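Local atomic coordinates of 70 kDa protein (PDB entry 4B2N), a protein that carries two covalently bound c-type hemes and works as a rubber oxygenase, a processive dioxygenase that cleaves the polymer of latex. Residues A[85-88]-A[89-92]; A[97-100]-A[101-105]; A[20-23]-A[24-27]; A[443-447]-A[448-452]. All blocks are in the same frame, centred on the assembly; numbering follows the deposited sequence.

Contact 1 of 4, residues A[85-88]-A[89-92]; sequences PTTC and GQFR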
ATOM      1  N   PRO A  85       8.240   1.591  22.210  1.00 16.40           N
ATOM      2  CA  PRO A  85       7.600   1.045  23.442  1.00 17.55           C
ATOM      3  C   PRO A  85       8.422  -0.116  23.975  1.00 18.35           C
ATOM      4  O   PRO A  85       8.955  -0.860  23.155  1.00 18.98           O
ATOM      5  CB  PRO A  85       6.252   0.491  22.929  1.00 17.44           C
ATOM      6  CG  PRO A  85       5.939   1.402  21.768  1.00 19.83           C
ATOM      7  CD  PRO A  85       7.274   1.723  21.107  1.00 16.68           C
ATOM      8  N   THR A  86       8.483  -0.269  25.315  1.00 18.55           N
ATOM      9  CA  THR A  86       9.318  -1.333  25.918  1.00 18.12           C
ATOM     10  C   THR A  86       8.409  -2.268  26.723  1.00 17.54           C
ATOM     11  O   THR A  86       8.854  -3.338  27.190  1.00 17.86           O
ATOM     12  CB  THR A  86      10.358  -0.760  26.891  1.00 19.18           C
ATOM     13  OG1 THR A  86       9.661  -0.048  27.911  1.00 19.66           O
ATOM     14  CG2 THR A  86      11.366   0.183  26.152  1.00 18.85           C
ATOM     15  N   THR A  87       7.137  -1.876  26.897  1.00 16.46           N
ATOM     16  CA  THR A  87       6.145  -2.693  27.622  1.00 16.44           C
ATOM     17  C   THR A  87       4.846  -2.917  26.873  1.00 16.89           C
ATOM     18  O   THR A  87       4.531  -2.186  25.947  1.00 15.95           O
ATOM     19  CB  THR A  87       5.730  -2.055  28.958  1.00 15.64           C
ATOM     20  OG1 THR A  87       4.865  -0.930  28.712  1.00 16.45           O
ATOM     21  CG2 THR A  87       6.984  -1.658  29.795  1.00 16.85           C
ATOM     22  N   CYS A  88       4.123  -3.940  27.250  1.00 17.63           N
ATOM     23  CA  CYS A  88       2.842  -4.185  26.606  1.00 17.51           C
ATOM     24  C   CYS A  88       1.909  -2.977  26.723  1.00 18.08           C
ATOM     25  O   CYS A  88       1.211  -2.662  25.793  1.00 18.58           O
ATOM     26  CB  CYS A  88       2.185  -5.414  27.194  1.00 17.54           C
ATOM     27  SG  CYS A  88       3.016  -6.979  26.689  1.00 18.68           S
ATOM     28  N   GLY A  89       1.909  -2.301  27.878  1.00 17.91           N
ATOM     29  CA  GLY A  89       1.008  -1.180  28.056  1.00 18.08           C
ATOM     30  C   GLY A  89       1.373  -0.016  27.140  1.00 17.86           C
ATOM     31  O   GLY A  89       0.502   0.614  26.540  1.00 15.76           O
ATOM     32  N   GLN A  90       2.661   0.286  27.055  1.00 16.84           N
ATOM     33  CA  GLN A  90       3.170   1.335  26.153  1.00 16.92           C
ATOM     34  C   GLN A  90       2.781   1.059  24.714  1.00 16.28           C
ATOM     35  O   GLN A  90       2.262   1.936  24.011  1.00 15.65           O
ATOM     36  CB  GLN A  90       4.661   1.492  26.270  1.00 16.92           C
ATOM     37  CG  GLN A  90       5.066   2.225  27.558  1.00 19.10           C
ATOM     38  CD  GLN A  90       6.603   2.284  27.628  1.00 19.79           C
ATOM     39  OE1 GLN A  90       7.286   1.969  26.665  1.00 20.52           O
ATOM     40  NE2 GLN A  90       7.137   2.713  28.785  1.00 21.44           N
ATOM     41  N   PHE A  91       2.935  -0.192  24.298  1.00 15.74           N
ATOM     42  CA  PHE A  91       2.614  -0.524  22.909  1.00 15.75           C
ATOM     43  C   PHE A  91       1.113  -0.401  22.624  1.00 15.73           C
ATOM     44  O   PHE A  91       0.666   0.257  21.600  1.00 14.07           O
ATOM     45  CB  PHE A  91       3.093  -1.951  22.632  1.00 15.76           C
ATOM     46  CG  PHE A  91       2.778  -2.431  21.242  1.00 16.73           C
ATOM     47  CD1 PHE A  91       3.469  -1.930  20.128  1.00 15.55           C
ATOM     48  CD2 PHE A  91       1.799  -3.388  21.040  1.00 16.00           C
ATOM     49  CE1 PHE A  91       3.165  -2.376  18.824  1.00 15.91           C
ATOM     50  CE2 PHE A  91       1.485  -3.804  19.750  1.00 15.22           C
ATOM     51  CZ  PHE A  91       2.179  -3.294  18.643  1.00 14.50           C
ATOM     52  N   ARG A  92       0.319  -0.943  23.562  1.00 14.10           N
ATOM     53  CA  ARG A  92      -1.141  -0.960  23.388  1.00 14.43           C
ATOM     54  C   ARG A  92      -1.663   0.484  23.369  1.00 14.60           C
ATOM     55  O   ARG A  92      -2.574   0.786  22.606  1.00 14.00           O
ATOM     56  CB  ARG A  92      -1.850  -1.822  24.496  1.00 15.28           C
ATOM     57  CG  ARG A  92      -1.550  -3.317  24.332  1.00 16.93           C
ATOM     58  CD  ARG A  92      -2.473  -4.181  25.176  1.00 18.43           C
ATOM     59  NE  ARG A  92      -2.060  -4.127  26.563  1.00 18.92           N
ATOM     60  CZ  ARG A  92      -1.690  -5.179  27.308  1.00 19.13           C
ATOM     61  NH1 ARG A  92      -1.739  -6.408  26.840  1.00 19.93           N
ATOM     62  NH2 ARG A  92      -1.301  -4.957  28.580  1.00 19.40           N
TER

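Contact 2 of 4, residues A[97-100]-A[101-105]; sequences RGRV and NLEER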
ATOM      1  N   ARG A  97      -3.601   4.998  19.998  1.00 15.80           N
ATOM      2  CA  ARG A  97      -3.454   6.342  19.423  1.00 14.43           C
ATOM      3  C   ARG A  97      -3.340   6.252  17.907  1.00 14.12           C
ATOM      4  O   ARG A  97      -3.889   7.098  17.189  1.00 13.00           O
ATOM      5  CB  ARG A  97      -2.231   7.094  19.943  1.00 14.10           C
ATOM      6  CG  ARG A  97      -2.323   7.381  21.424  1.00 14.69           C
ATOM      7  CD  ARG A  97      -1.197   8.305  21.896  1.00 14.71           C
ATOM      8  NE  ARG A  97       0.097   7.621  21.822  1.00 13.58           N
ATOM      9  CZ  ARG A  97       0.706   6.954  22.781  1.00 14.18           C
ATOM     10  NH1 ARG A  97       0.141   6.771  23.967  1.00 13.90           N
ATOM     11  NH2 ARG A  97       1.896   6.437  22.522  1.00 14.83           N
ATOM     12  N   GLY A  98      -2.654   5.233  17.446  1.00 13.13           N
ATOM     13  CA  GLY A  98      -2.480   5.002  15.979  1.00 14.23           C
ATOM     14  C   GLY A  98      -3.906   4.915  15.349  1.00 13.27           C
ATOM     15  O   GLY A  98      -4.167   5.499  14.280  1.00 14.08           O
ATOM     16  N   ARG A  99      -4.768   4.110  15.942  1.00 12.43           N
ATOM     17  CA  ARG A  99      -6.028   3.811  15.308  1.00 13.84           C
ATOM     18  C   ARG A  99      -6.876   5.080  15.324  1.00 13.54           C
ATOM     19  O   ARG A  99      -7.493   5.429  14.332  1.00 13.63           O
ATOM     20  CB  ARG A  99      -6.777   2.713  16.060  1.00 15.91           C
ATOM     21  CG  ARG A  99      -8.147   2.448  15.404  1.00 16.36           C
ATOM     22  CD  ARG A  99      -9.001   1.525  16.231  1.00 19.57           C
ATOM     23  NE  ARG A  99      -9.035   1.906  17.659  1.00 23.06           N
ATOM     24  CZ  ARG A  99      -9.715   2.904  18.213  1.00 20.84           C
ATOM     25  NH1 ARG A  99     -10.539   3.710  17.557  1.00 25.14           N
ATOM     26  NH2 ARG A  99      -9.644   3.056  19.503  1.00 24.74           N
ATOM     27  N   VAL A 100      -6.863   5.787  16.448  1.00 13.23           N
ATOM     28  CA  VAL A 100      -7.599   7.086  16.533  1.00 13.74           C
ATOM     29  C   VAL A 100      -7.084   8.076  15.469  1.00 14.58           C
ATOM     30  O   VAL A 100      -7.878   8.753  14.784  1.00 14.64           O
ATOM     31  CB  VAL A 100      -7.417   7.669  17.956  1.00 14.21           C
ATOM     32  CG1 VAL A 100      -8.037   9.068  18.017  1.00 16.72           C
ATOM     33  CG2 VAL A 100      -8.131   6.785  19.016  1.00 15.43           C
ATOM     34  N   ASN A 101      -5.741   8.184  15.330  1.00 15.30           N
ATOM     35  CA  ASN A 101      -5.152   8.966  14.190  1.00 16.69           C
ATOM     36  C   ASN A 101      -5.716   8.583  12.831  1.00 16.05           C
ATOM     37  O   ASN A 101      -6.057   9.474  12.065  1.00 16.42           O
ATOM     38  CB  ASN A 101      -3.641   8.825  14.157  1.00 16.73           C
ATOM     39  CG  ASN A 101      -2.981   9.532  15.332  1.00 17.51           C
ATOM     40  OD1 ASN A 101      -3.618  10.342  16.031  1.00 17.01           O
ATOM     41  ND2 ASN A 101      -1.676   9.224  15.567  1.00 16.39           N
ATOM     42  N   LEU A 102      -5.880   7.297  12.560  1.00 14.77           N
ATOM     43  CA  LEU A 102      -6.367   6.872  11.228  1.00 15.11           C
ATOM     44  C   LEU A 102      -7.847   7.294  11.023  1.00 17.79           C
ATOM     45  O   LEU A 102      -8.287   7.542   9.888  1.00 17.62           O
ATOM     46  CB  LEU A 102      -6.116   5.370  10.967  1.00 14.58           C
ATOM     47  CG  LEU A 102      -4.668   4.951  10.834  1.00 13.21           C
ATOM     48  CD1 LEU A 102      -4.472   3.427  10.695  1.00 14.56           C
ATOM     49  CD2 LEU A 102      -4.080   5.711   9.659  1.00 14.68           C
ATOM     50  N   GLU A 103      -8.593   7.322  12.140  1.00 16.15           N
ATOM     51  CA  GLU A 103     -10.022   7.539  12.076  1.00 17.63           C
ATOM     52  C   GLU A 103     -10.320   9.045  12.038  1.00 18.12           C
ATOM     53  O   GLU A 103     -11.299   9.471  11.378  1.00 20.69           O
ATOM     54  CB  GLU A 103     -10.710   6.908  13.295  1.00 16.38           C
ATOM     55  CG  GLU A 103     -10.904   5.385  13.177  1.00 17.17           C
ATOM     56  CD  GLU A 103     -11.555   4.814  14.409  1.00 20.28           C
ATOM     57  OE1 GLU A 103     -12.205   5.617  15.164  1.00 20.74           O
ATOM     58  OE2 GLU A 103     -11.406   3.567  14.631  1.00 20.45           O
ATOM     59  N   GLU A 104      -9.526   9.845  12.759  1.00 16.58           N
ATOM     60  CA  GLU A 104      -9.880  11.236  12.926  1.00 16.93           C
ATOM     61  C   GLU A 104      -8.912  12.320  12.546  1.00 16.10           C
ATOM     62  O   GLU A 104      -9.239  13.535  12.701  1.00 17.03           O
ATOM     63  CB  GLU A 104     -10.449  11.610  14.290  1.00 20.62           C
ATOM     64  CG  GLU A 104     -10.035  10.889  15.512  1.00 25.92           C
ATOM     65  CD  GLU A 104     -10.723  11.475  16.760  1.00 30.23           C
ATOM     66  OE1 GLU A 104     -10.298  12.532  17.290  1.00 26.29           O
ATOM     67  OE2 GLU A 104     -11.657  10.817  17.207  1.00 33.28           O
ATOM     68  N   ARG A 105      -7.728  11.954  12.076  1.00 15.20           N
ATOM     69  CA  ARG A 105      -6.768  13.051  11.774  1.00 14.31           C
ATOM     70  C   ARG A 105      -6.728  13.305  10.281  1.00 14.37           C
ATOM     71  O   ARG A 105      -6.576  12.370   9.498  1.00 14.72           O
ATOM     72  CB  ARG A 105      -5.366  12.665  12.335  1.00 13.75           C
ATOM     73  CG  ARG A 105      -5.349  12.887  13.836  1.00 14.65           C
ATOM     74  CD  ARG A 105      -5.081  14.381  14.123  1.00 15.32           C
ATOM     75  NE  ARG A 105      -3.667  14.719  13.870  1.00 16.22           N
ATOM     76  CZ  ARG A 105      -3.214  15.634  13.022  1.00 16.88           C
ATOM     77  NH1 ARG A 105      -4.058  16.352  12.281  1.00 17.41           N
ATOM     78  NH2 ARG A 105      -1.899  15.865  12.900  1.00 17.66           N
TER

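Contact 3 of 4, residues A[20-23]-A[24-27]; sequences DQAS and IRSP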
ATOM      1  N   ASP A  20      -1.722 -23.850  11.715  1.00 23.83           N
ATOM      2  CA  ASP A  20      -1.582 -22.906  12.760  1.00 24.21           C
ATOM      3  C   ASP A  20      -2.606 -21.783  12.536  1.00 27.08           C
ATOM      4  O   ASP A  20      -2.222 -20.658  12.202  1.00 32.58           O
ATOM      5  CB  ASP A  20      -0.196 -22.303  12.642  1.00 23.64           C
ATOM      6  CG  ASP A  20       0.100 -21.273  13.739  1.00 24.91           C
ATOM      7  OD1 ASP A  20      -0.571 -21.232  14.749  1.00 27.45           O
ATOM      8  OD2 ASP A  20       1.053 -20.532  13.649  1.00 22.43           O
ATOM      9  N   GLN A  21      -3.878 -22.059  12.739  1.00 29.85           N
ATOM     10  CA  GLN A  21      -4.957 -21.065  12.541  1.00 30.07           C
ATOM     11  C   GLN A  21      -4.972 -20.110  13.757  1.00 30.39           C
ATOM     12  O   GLN A  21      -4.811 -20.536  14.829  1.00 28.63           O
ATOM     13  CB  GLN A  21      -6.271 -21.834  12.354  1.00 32.29           C
ATOM     14  CG  GLN A  21      -6.127 -22.865  11.214  1.00 34.93           C
ATOM     15  CD  GLN A  21      -7.124 -24.048  11.263  1.00 41.55           C
ATOM     16  OE1 GLN A  21      -6.864 -25.118  11.854  1.00 43.48           O
ATOM     17  NE2 GLN A  21      -8.257 -23.867  10.595  1.00 43.97           N
ATOM     18  N   ALA A  22      -5.047 -18.783  13.595  1.00 36.36           N
ATOM     19  CA  ALA A  22      -4.925 -17.907  14.794  1.00 29.43           C
ATOM     20  C   ALA A  22      -5.694 -16.674  14.588  1.00 35.02           C
ATOM     21  O   ALA A  22      -5.731 -16.153  13.466  1.00 35.73           O
ATOM     22  CB  ALA A  22      -3.504 -17.580  15.127  1.00 32.96           C
ATOM     23  N   SER A  23      -6.373 -16.247  15.650  1.00 29.99           N
ATOM     24  CA  SER A  23      -7.115 -15.030  15.631  1.00 28.70           C
ATOM     25  C   SER A  23      -6.105 -13.917  15.861  1.00 28.30           C
ATOM     26  O   SER A  23      -6.254 -12.772  15.351  1.00 28.71           O
ATOM     27  CB  SER A  23      -8.077 -15.058  16.813  1.00 31.04           C
ATOM     28  OG  SER A  23      -9.211 -15.774  16.436  1.00 46.35           O
ATOM     29  N   ILE A  24      -5.172 -14.229  16.758  1.00 25.27           N
ATOM     30  CA  ILE A  24      -4.131 -13.285  17.124  1.00 24.56           C
ATOM     31  C   ILE A  24      -2.873 -13.798  16.454  1.00 25.37           C
ATOM     32  O   ILE A  24      -2.344 -14.810  16.818  1.00 23.20           O
ATOM     33  CB  ILE A  24      -3.951 -13.141  18.642  1.00 23.34           C
ATOM     34  CG1 ILE A  24      -5.302 -12.870  19.286  1.00 26.71           C
ATOM     35  CG2 ILE A  24      -2.986 -11.948  18.941  1.00 24.04           C
ATOM     36  CD1 ILE A  24      -5.194 -12.895  20.818  1.00 28.94           C
ATOM     37  N   ARG A  25      -2.393 -13.045  15.466  1.00 23.67           N
ATOM     38  CA  ARG A  25      -1.223 -13.416  14.713  1.00 21.73           C
ATOM     39  C   ARG A  25       0.027 -12.527  15.034  1.00 19.50           C
ATOM     40  O   ARG A  25       1.152 -13.001  15.294  1.00 18.56           O
ATOM     41  CB  ARG A  25      -1.635 -13.288  13.231  1.00 23.41           C
ATOM     42  CG  ARG A  25      -0.631 -13.937  12.335  1.00 23.87           C
ATOM     43  CD  ARG A  25      -0.624 -15.414  12.593  1.00 27.04           C
ATOM     44  NE  ARG A  25      -1.714 -16.111  11.933  1.00 23.97           N
ATOM     45  CZ  ARG A  25      -1.761 -17.439  11.891  1.00 27.38           C
ATOM     46  NH1 ARG A  25      -0.783 -18.133  12.476  1.00 26.07           N
ATOM     47  NH2 ARG A  25      -2.743 -18.063  11.257  1.00 28.42           N
ATOM     48  N   SER A  26      -0.189 -11.223  15.055  1.00 18.12           N
ATOM     49  CA  SER A  26       0.831 -10.247  15.398  1.00 16.48           C
ATOM     50  C   SER A  26       1.635 -10.725  16.597  1.00 16.31           C
ATOM     51  O   SER A  26       1.079 -10.940  17.641  1.00 18.45           O
ATOM     52  CB  SER A  26       0.099  -8.948  15.832  1.00 16.26           C
ATOM     53  OG  SER A  26       1.087  -8.136  16.453  1.00 17.84           O
ATOM     54  N   PRO A  27       2.952 -10.885  16.483  1.00 17.63           N
ATOM     55  CA  PRO A  27       3.706 -11.502  17.617  1.00 17.83           C
ATOM     56  C   PRO A  27       3.731 -10.718  18.952  1.00 18.27           C
ATOM     57  O   PRO A  27       3.654 -11.287  20.010  1.00 19.18           O
ATOM     58  CB  PRO A  27       5.112 -11.639  17.052  1.00 18.20           C
ATOM     59  CG  PRO A  27       4.890 -11.827  15.591  1.00 17.55           C
ATOM     60  CD  PRO A  27       3.729 -10.908  15.213  1.00 17.11           C
TER
HETATM   61  O   HOH W   1      -5.708 -17.355  11.140  1.00 34.67           O

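Contact 4 of 4, residues A[443-447]-A[448-452]; sequences RAWNS and GWWAY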
ATOM      1  N   ARG A 443      20.134   8.751  -4.185  1.00 16.77           N
ATOM      2  CA  ARG A 443      21.061   9.583  -3.433  1.00 16.30           C
ATOM      3  C   ARG A 443      20.357  10.820  -2.830  1.00 14.93           C
ATOM      4  O   ARG A 443      20.761  11.224  -1.732  1.00 16.19           O
ATOM      5  CB  ARG A 443      22.222  10.057  -4.288  1.00 16.76           C
ATOM      6  CG  ARG A 443      23.289   8.999  -4.451  1.00 17.98           C
ATOM      7  CD  ARG A 443      24.464   9.591  -5.251  1.00 18.63           C
ATOM      8  NE  ARG A 443      25.470   8.535  -5.369  1.00 19.59           N
ATOM      9  CZ  ARG A 443      26.795   8.723  -5.258  1.00 22.62           C
ATOM     10  NH1 ARG A 443      27.311   9.938  -5.023  1.00 23.09           N
ATOM     11  NH2 ARG A 443      27.627   7.648  -5.315  1.00 22.60           N
ATOM     12  N   ALA A 444      19.395  11.398  -3.551  1.00 13.72           N
ATOM     13  CA  ALA A 444      18.610  12.514  -3.029  1.00 15.93           C
ATOM     14  C   ALA A 444      17.870  12.121  -1.714  1.00 14.63           C
ATOM     15  O   ALA A 444      17.769  12.877  -0.744  1.00 14.93           O
ATOM     16  CB  ALA A 444      17.561  12.925  -4.045  1.00 15.97           C
ATOM     17  N   TRP A 445      17.244  10.943  -1.769  1.00 14.82           N
ATOM     18  CA  TRP A 445      16.590  10.358  -0.622  1.00 14.43           C
ATOM     19  C   TRP A 445      17.579  10.075   0.522  1.00 14.58           C
ATOM     20  O   TRP A 445      17.330  10.436   1.697  1.00 13.75           O
ATOM     21  CB  TRP A 445      15.940   9.037  -1.095  1.00 13.94           C
ATOM     22  CG  TRP A 445      15.366   8.265   0.047  1.00 13.61           C
ATOM     23  CD1 TRP A 445      16.054   7.476   0.957  1.00 14.42           C
ATOM     24  CD2 TRP A 445      13.978   8.204   0.433  1.00 13.90           C
ATOM     25  NE1 TRP A 445      15.175   6.913   1.869  1.00 14.49           N
ATOM     26  CE2 TRP A 445      13.908   7.329   1.591  1.00 14.28           C
ATOM     27  CE3 TRP A 445      12.792   8.782  -0.069  1.00 14.31           C
ATOM     28  CZ2 TRP A 445      12.699   7.054   2.255  1.00 13.23           C
ATOM     29  CZ3 TRP A 445      11.568   8.465   0.589  1.00 15.03           C
ATOM     30  CH2 TRP A 445      11.532   7.603   1.710  1.00 13.82           C
ATOM     31  N   ASN A 446      18.655   9.325   0.205  1.00 15.05           N
ATOM     32  CA  ASN A 446      19.676   8.875   1.155  1.00 14.49           C
ATOM     33  C   ASN A 446      20.350   9.999   1.931  1.00 15.95           C
ATOM     34  O   ASN A 446      20.860   9.791   3.033  1.00 17.77           O
ATOM     35  CB  ASN A 446      20.751   8.092   0.410  1.00 15.41           C
ATOM     36  CG  ASN A 446      20.240   6.752  -0.079  1.00 17.19           C
ATOM     37  OD1 ASN A 446      19.154   6.320   0.357  1.00 17.09           O
ATOM     38  ND2 ASN A 446      21.002   6.067  -0.958  1.00 17.50           N
ATOM     39  N   SER A 447      20.398  11.182   1.342  1.00 15.35           N
ATOM     40  CA  SER A 447      21.113  12.299   1.914  1.00 15.71           C
ATOM     41  C   SER A 447      20.154  13.284   2.588  1.00 16.08           C
ATOM     42  O   SER A 447      20.457  14.471   2.632  1.00 16.50           O
ATOM     43  CB  SER A 447      21.912  13.041   0.791  1.00 15.65           C
ATOM     44  OG  SER A 447      21.001  13.543  -0.197  1.00 14.79           O
ATOM     45  N   GLY A 448      18.993  12.843   3.100  1.00 14.94           N
ATOM     46  CA  GLY A 448      18.152  13.845   3.781  1.00 15.26           C
ATOM     47  C   GLY A 448      17.231  13.275   4.841  1.00 14.94           C
ATOM     48  O   GLY A 448      17.415  12.159   5.327  1.00 13.15           O
ATOM     49  N   TRP A 449      16.163  13.997   5.110  1.00 13.14           N
ATOM     50  CA  TRP A 449      15.265  13.642   6.204  1.00 14.27           C
ATOM     51  C   TRP A 449      14.623  12.270   5.934  1.00 13.51           C
ATOM     52  O   TRP A 449      14.465  11.439   6.838  1.00 14.34           O
ATOM     53  CB  TRP A 449      14.220  14.807   6.305  1.00 14.02           C
ATOM     54  CG  TRP A 449      13.140  14.509   7.312  1.00 14.21           C
ATOM     55  CD1 TRP A 449      13.113  14.821   8.678  1.00 15.55           C
ATOM     56  CD2 TRP A 449      11.905  13.785   7.039  1.00 14.33           C
ATOM     57  NE1 TRP A 449      11.960  14.346   9.260  1.00 15.53           N
ATOM     58  CE2 TRP A 449      11.175  13.711   8.305  1.00 15.48           C
ATOM     59  CE3 TRP A 449      11.351  13.153   5.891  1.00 13.77           C
ATOM     60  CZ2 TRP A 449       9.939  13.045   8.407  1.00 13.75           C
ATOM     61  CZ3 TRP A 449      10.117  12.533   5.996  1.00 12.55           C
ATOM     62  CH2 TRP A 449       9.430  12.448   7.246  1.00 13.85           C
ATOM     63  N   TRP A 450      14.297  11.986   4.689  1.00 13.10           N
ATOM     64  CA  TRP A 450      13.668  10.719   4.360  1.00 13.49           C
ATOM     65  C   TRP A 450      14.495   9.549   4.821  1.00 14.04           C
ATOM     66  O   TRP A 450      13.936   8.550   5.323  1.00 14.47           O
ATOM     67  CB  TRP A 450      13.408  10.675   2.852  1.00 14.19           C
ATOM     68  CG  TRP A 450      12.448  11.759   2.494  1.00 13.64           C
ATOM     69  CD1 TRP A 450      12.740  13.030   2.011  1.00 13.62           C
ATOM     70  CD2 TRP A 450      10.980  11.718   2.660  1.00 14.10           C
ATOM     71  NE1 TRP A 450      11.580  13.756   1.898  1.00 14.55           N
ATOM     72  CE2 TRP A 450      10.494  13.014   2.277  1.00 14.78           C
ATOM     73  CE3 TRP A 450      10.073  10.725   3.039  1.00 13.87           C
ATOM     74  CZ2 TRP A 450       9.112  13.299   2.242  1.00 14.84           C
ATOM     75  CZ3 TRP A 450       8.731  10.992   3.016  1.00 15.10           C
ATOM     76  CH2 TRP A 450       8.250  12.276   2.654  1.00 14.53           C
ATOM     77  N   ALA A 451      15.831   9.686   4.712  1.00 12.86           N
ATOM     78  CA  ALA A 451      16.710   8.576   5.111  1.00 14.09           C
ATOM     79  C   ALA A 451      17.107   8.742   6.585  1.00 13.62           C
ATOM     80  O   ALA A 451      18.016   8.077   7.003  1.00 14.08           O
ATOM     81  CB  ALA A 451      17.982   8.457   4.188  1.00 14.45           C
ATOM     82  N   TYR A 452      16.421   9.607   7.344  1.00 14.53           N
ATOM     83  CA  TYR A 452      16.803   9.883   8.750  1.00 15.15           C
ATOM     84  C   TYR A 452      18.282  10.305   8.866  1.00 15.64           C
ATOM     85  O   TYR A 452      19.084   9.682   9.644  1.00 17.33           O
ATOM     86  CB  TYR A 452      16.622   8.626   9.638  1.00 16.31           C
ATOM     87  CG  TYR A 452      15.232   8.163   9.913  1.00 16.20           C
ATOM     88  CD1 TYR A 452      14.434   7.593   8.898  1.00 16.28           C
ATOM     89  CD2 TYR A 452      14.707   8.261  11.200  1.00 15.71           C
ATOM     90  CE1 TYR A 452      13.160   7.088   9.179  1.00 15.95           C
ATOM     91  CE2 TYR A 452      13.423   7.740  11.515  1.00 16.86           C
ATOM     92  CZ  TYR A 452      12.675   7.173  10.497  1.00 17.09           C
ATOM     93  OH  TYR A 452      11.430   6.730  10.807  1.00 18.11           O
TER
HETATM   94  O   HOH W   2      15.974  12.595   2.067  1.00 18.08           O

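Contact 1 of 4, residues A[85-88]-A[89-92]
Thr87 OG1 takes the backbone N-H of Gln90 in a bond of 3.0 Å, nearly straight at 169°, which makes Thr87 the N-cap of the helix that starts at Cys88. The hydroxyl can do this because it stands between the backbone N and the carbonyl carbon (chi1 74°), turned over the first helical turn, and a threonine suits the place because its short side chain brings an acceptor to an N-H that lies too early in the helix for a helical partner. The regular i to i+4 pattern begins at once: Phe91 N bonds to Thr87 O at 3.0 Å, and Arg92 N bonds to Cys88 O.

A second polar link runs backwards from the helix. The extended side chain of Gln90 reaches past the cap, and its OE1 accepts from Thr86 N at 2.9 Å, the donor standing above the carbonyl plane of the amide. One side-chain oxygen thus ties the residue before the cap, through its backbone N-H, to the first turn.

Apolar contact comes from Pro85, whose CB lies 4.0 Å from Phe91 CB, while its CG approaches the edge of the phenyl ring. Cys88 CB lies over one face of the Arg92 guanidinium, toward its rim, 3.8 Å from Arg92 NH2; the charge itself is paired with Asp37.

Cys88 SG closes the disulfide to Cys32, joining the start of helix 88-104 to the end of helix 27-32. Phe91 touches Leu28 and Met29 of that helix and Asn341, Ile344 and Ser345 of helix 333-345.

Contact 2 of 4, residues A[97-100]-A[101-105]
Asn101 N bonds to Arg97 O at 2.8 Å, and the alpha-helical i to i+4 ladder continues through Leu102 to Gly98, Glu103 to Arg99 and Glu104 to Val100, where Val100 O also takes a weak bond from Glu103 N. Arg99 and Glu103, one turn apart, form a salt bridge, with Arg99 NH1 3.1 Å from Glu103 OE2. The oxygen lies in the guanidinium plane, yet the nitrogen comes from above the carboxylate, the two planes being 47° apart. A bend at chi3 (47°) turns the arginine forward along the helix, toward Glu103, and the long flexible chain suits that reach. This is the final part of helix 88-104, a classical i, i+4 ion pair near its C-terminal end, with Arg105 the first residue to leave helical geometry. Val100 and Glu104 run side by side, CG1 3.7 Å from CG, so that the aliphatic part of the glutamate packs on the valine while its carboxylate pairs with Lys177. Asn101 CG rests 3.2 Å from Arg97 O, and Asn101 ND2 makes a weak hydrogen bond to Glu335 O. Leu102, apolar and buried, packs on Ile339 and Phe342 of helix 333-345 and against Cys191, which is covalently bound to a heme c.

Contact 3 of 4, residues A[20-23]-A[24-27]
The guanidinium of Arg25 has the methyl group of Ala22 over the centre of one face, CB standing 3.7 Å from CZ, and the carbonyl oxygen of Asp20 at its edge. That oxygen is gripped end-on by two nitrogens: Arg25 NH1 lies 2.9 Å and NH2 2.8 Å from Asp20 O, and NH2 meets it in the carbonyl plane. Since one acceptor serves both donors, neither N-H points straight at the oxygen. The Asp20 carboxylate, turned 86° from the guanidinium, adds a salt bridge in which Asp20 OD2 lies 3.2 Å from Arg25 NH1; as a hydrogen bond it is weak, and OD2 also pairs with Lys414.

Arginine suits this place because its chain, bent at chi2 (65°) and again at chi3, can fold back over the intervening turn and still present two N-H groups together. Alanine is small enough to let the flat group lie close. A water joins the same two parts, accepting from Ala22 N at 2.9 Å and weakly from Arg25 NH2.

The stretch leads into helix 27-32, with Ser26 at the N-cap position, and Ser347 OG bonds to the backbone N atoms of Arg25 and Ser26. Arg25 also touches Phe296 and Tyr507. A fork of bonds to a main-chain carbonyl probably helps to hold the shape of a loop that has no regular backbone pattern, and the nearby carboxylate probably helps to balance the buried positive charge.

Contact 4 of 4, residues A[443-447]-A[448-452]
Gly448 N bonds to Trp445 O at 3.2 Å, the donor standing well above the carbonyl plane, as the chain leaves helix 439-446 at Ser447 and doubles back over its last turn. Gly448 takes up an extended conformation that glycine adopts readily. The returning chain lays Trp450 on Trp445: the CB of Trp450 lies over the centre of the six-membered ring of Trp445 in a CH-pi contact, 3.4 Å from its centroid. Beyond it the two indoles pass obliquely, their planes 34° apart, and CE3 of Trp450 comes 3.7 Å from CZ3 of Trp445. In the fold this is a helix C-terminus running into a loop, with the Trp445 side chain about 6 Å from that of Phe301, which binds a heme c, and with Trp450 packed against Leu267 and Val319. The broad Trp445 ring suits its place as a platform, held in position by NE1, which donates to Asn493 O. Its CD1 is 3.9 Å from Ala451 CB, a methyl small enough to approach the helix end, where it also lies 3.2 Å from Trp445 O. A water lies 2.6 Å from Trp445 O and accepts weakly from Trp450 N. Ser447 OG, held between the backbone N and the carbonyl carbon (chi1 61°), donates to Arg443 O at 2.8 Å.

Overall arrangement
Contacts 1 and 2 share helix 88-104, one at its start and the other at its end, with centres about 18 Å apart, and both meet helix 333-345. Contact 3 precedes helix 27-32, which the disulfide of contact 1 ties to helix 88-104. Contact 4 stands apart, about 36 Å from contact 3 between centres, and is the buried one; aromatic and methyl groups dominate it. Contacts 1 and 2 are partly buried and mix backbone ladders with capping or ion pairing, whereas the surface contact 3 relies on an arginine holding a carbonyl. Contact 2 lies close to a heme, the Leu102 side chain being about 5 Å from it.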